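Chitin oligosaccharide binding protein NagB2 (Paenibacillus sp. FPU-7, PDB 7EHU) binds short chitin oligosaccharides such as N,N'-diacetylchitobiose and N,N',N''-triacetylchitotriose, probably as the extracellular receptor of a sugar importer. Local coordinates at residues 198-203 / 237-242. Numbering follows the deposited sequence.
Sequences WAINML and KRLKDL. With NAG (2-acetamido-2-deoxy-beta-D-glucopyranose), chain B.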
loop_
_atom_site.group_PDB
_atom_site.type_symbol
_atom_site.label_atom_id
_atom_site.label_comp_id
_atom_site.label_asym_id
_atom_site.label_seq_id
_atom_site.Cartn_x
_atom_site.Cartn_y
_atom_site.Cartn_z
ATOM N N TRP A 198 -8.241 -0.697 6.592
ATOM C CA TRP A 198 -7.591 -0.720 5.286
ATOM C C TRP A 198 -6.927 -2.073 5.026
ATOM O O TRP A 198 -6.785 -2.486 3.868
ATOM C CB TRP A 198 -6.558 0.407 5.181
ATOM C CG TRP A 198 -5.269 0.135 5.900
ATOM C CD1 TRP A 198 -4.985 0.393 7.214
ATOM C CD2 TRP A 198 -4.099 -0.493 5.352
ATOM N NE1 TRP A 198 -3.716 -0.035 7.511
ATOM C CE2 TRP A 198 -3.154 -0.579 6.385
ATOM C CE3 TRP A 198 -3.764 -0.991 4.076
ATOM C CZ2 TRP A 198 -1.889 -1.098 6.175
ATOM C CZ3 TRP A 198 -2.526 -1.518 3.888
ATOM C CH2 TRP A 198 -1.604 -1.577 4.930
ATOM N N ALA A 199 -6.492 -2.767 6.080
ATOM C CA ALA A 199 -5.847 -4.066 5.887
ATOM C C ALA A 199 -6.841 -5.102 5.371
ATOM O O ALA A 199 -6.483 -5.959 4.550
ATOM C CB ALA A 199 -5.221 -4.521 7.197
ATOM N N ILE A 200 -8.085 -5.046 5.853
ATOM C CA ILE A 200 -9.146 -5.873 5.283
ATOM C C ILE A 200 -9.380 -5.475 3.835
ATOM O O ILE A 200 -9.591 -6.324 2.964
ATOM C CB ILE A 200 -10.438 -5.750 6.106
ATOM C CG1 ILE A 200 -10.248 -6.204 7.555
ATOM C CG2 ILE A 200 -11.561 -6.574 5.460
ATOM C CD1 ILE A 200 -11.332 -5.671 8.502
ATOM N N ASN A 201 -9.353 -4.173 3.561
ATOM C CA ASN A 201 -9.608 -3.700 2.210
ATOM C C ASN A 201 -8.563 -4.147 1.202
ATOM O O ASN A 201 -8.862 -4.174 0.006
ATOM C CB ASN A 201 -9.786 -2.183 2.172
ATOM C CG ASN A 201 -11.159 -1.747 2.677
ATOM O OD1 ASN A 201 -12.109 -2.526 2.702
ATOM N ND2 ASN A 201 -11.263 -0.483 3.053
ATOM N N MET A 202 -7.352 -4.499 1.630
ATOM C CA MET A 202 -6.406 -5.070 0.665
ATOM C C MET A 202 -7.004 -6.319 0.046
ATOM O O MET A 202 -7.040 -6.487 -1.178
ATOM C CB MET A 202 -5.098 -5.432 1.375
ATOM C CG MET A 202 -4.245 -4.228 1.753
ATOM S SD MET A 202 -2.527 -4.690 2.144
ATOM C CE MET A 202 -2.767 -5.285 3.829
ATOM N N LEU A 203 -7.497 -7.207 0.897
ATOM C CA LEU A 203 -8.099 -8.443 0.432
ATOM C C LEU A 203 -9.405 -8.183 -0.289
ATOM O O LEU A 203 -9.663 -8.770 -1.343
ATOM C CB LEU A 203 -8.301 -9.368 1.628
ATOM C CG LEU A 203 -8.863 -10.751 1.316
ATOM C CD1 LEU A 203 -8.004 -11.500 0.300
ATOM C CD2 LEU A 203 -8.999 -11.565 2.600
ATOM N N LYS A 237 -19.536 -10.870 -0.963
ATOM C CA LYS A 237 -20.056 -12.164 -0.536
ATOM C C LYS A 237 -18.931 -13.157 -0.281
ATOM O O LYS A 237 -18.960 -13.895 0.708
ATOM C CB LYS A 237 -21.066 -12.717 -1.544
ATOM C CG LYS A 237 -22.371 -11.916 -1.545
ATOM C CD LYS A 237 -23.477 -12.486 -2.424
ATOM C CE LYS A 237 -23.537 -13.984 -2.208
ATOM N NZ LYS A 237 -24.588 -14.802 -2.812
ATOM N N ARG A 238 -17.942 -13.209 -1.162
ATOM C CA ARG A 238 -16.822 -14.116 -0.943
ATOM C C ARG A 238 -15.995 -13.715 0.281
ATOM O O ARG A 238 -15.526 -14.585 1.024
ATOM C CB ARG A 238 -15.960 -14.192 -2.203
ATOM C CG ARG A 238 -16.626 -14.911 -3.382
ATOM C CD ARG A 238 -15.866 -14.676 -4.662
ATOM N NE ARG A 238 -16.622 -15.042 -5.855
ATOM C CZ ARG A 238 -16.473 -16.142 -6.569
ATOM N NH1 ARG A 238 -15.550 -17.045 -6.268
ATOM N NH2 ARG A 238 -17.228 -16.297 -7.640
ATOM N N LEU A 239 -15.767 -12.413 0.482
ATOM C CA LEU A 239 -15.036 -11.968 1.666
ATOM C C LEU A 239 -15.739 -12.439 2.928
ATOM O O LEU A 239 -15.115 -12.986 3.842
ATOM C CB LEU A 239 -14.938 -10.444 1.677
ATOM C CG LEU A 239 -14.189 -9.798 2.845
ATOM C CD1 LEU A 239 -12.716 -10.187 2.892
ATOM C CD2 LEU A 239 -14.338 -8.292 2.771
ATOM N N LYS A 240 -17.055 -12.229 2.988
ATOM C CA LYS A 240 -17.833 -12.696 4.126
ATOM C C LYS A 240 -17.735 -14.210 4.279
ATOM O O LYS A 240 -17.571 -14.712 5.396
ATOM C CB LYS A 240 -19.281 -12.229 3.950
ATOM C CG LYS A 240 -20.239 -12.578 5.070
ATOM C CD LYS A 240 -19.751 -12.104 6.427
ATOM C CE LYS A 240 -20.763 -12.408 7.524
ATOM N NZ LYS A 240 -20.265 -11.936 8.838
ATOM N N ASP A 241 -17.778 -14.953 3.167
ATOM C CA ASP A 241 -17.707 -16.409 3.264
ATOM C C ASP A 241 -16.359 -16.869 3.818
ATOM O O ASP A 241 -16.302 -17.845 4.569
ATOM C CB ASP A 241 -18.003 -17.074 1.912
ATOM C CG ASP A 241 -18.365 -18.556 2.056
ATOM O OD1 ASP A 241 -19.408 -18.860 2.694
ATOM O OD2 ASP A 241 -17.614 -19.418 1.544
ATOM N N LEU A 242 -15.274 -16.165 3.499
ATOM C CA LEU A 242 -13.980 -16.536 4.062
ATOM C C LEU A 242 -13.988 -16.419 5.582
ATOM O O LEU A 242 -13.346 -17.214 6.276
ATOM C CB LEU A 242 -12.894 -15.619 3.510
ATOM C CG LEU A 242 -12.521 -15.758 2.035
ATOM C CD1 LEU A 242 -11.531 -14.678 1.658
ATOM C CD2 LEU A 242 -11.953 -17.133 1.723
HETATM C C1 NAG B . -0.736 1.424 2.044
HETATM C C2 NAG B . -2.009 2.168 2.367
HETATM C C3 NAG B . -3.176 1.623 1.546
HETATM C C4 NAG B . -2.829 1.635 0.061
HETATM C C5 NAG B . -1.513 0.902 -0.181
HETATM C C6 NAG B . -1.047 0.961 -1.620
HETATM C C7 NAG B . -2.296 3.216 4.563
HETATM C C8 NAG B . -2.667 3.004 6.006
HETATM N N2 NAG B . -2.318 2.131 3.787
HETATM O O3 NAG B . -4.318 2.428 1.812
HETATM O O4 NAG B . -3.829 0.989 -0.720
HETATM O O5 NAG B . -0.488 1.481 0.642
HETATM O O6 NAG B . -0.840 2.297 -2.054
HETATM O O7 NAG B . -2.004 4.327 4.117
#
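The acetamido nitrogen N2 of NAG lies over one face of the Trp198 indole, 3.5 Å from Trp198 CE3. It sits toward the rim of the ring rather than over its centre. The NAG methyl C8 lies over the pyrrole half, 3.5 Å from Trp198 NE1. This is the sugar-on-aromatic platform of a solute-binding protein of the periplasmic binding protein clan. Ser315 OG and Asp389 OD2 hydrogen-bond the bound NAG, and Tyr257 meets the indole at an inclined angle. With an alanine here the acetamido group is likely to lose its flat support, leaving a gap beside the sugar. Helix 197-212 carries this platform and packs behind it on helix 230-244. The axes of 198-203 and 237-242 come within 11.5 Å of each other, with 113° between their N-to-C directions. No hydrogen bond joins these two segments; the join is aliphatic and buried. Phe273 of strand 271-275 also touches Leu203. Leu203 and Leu242 meet tip to tip, CD2 to CD1, at 4.1 Å. Leu239 has CG anti to its backbone N (chi1 -179°), which points its two methyls at different partners. Leu239 CD1 reaches Leu203 CD2 at 4.0 Å, while Leu239 CD2 rests 4.2 Å from Ile200 CG2.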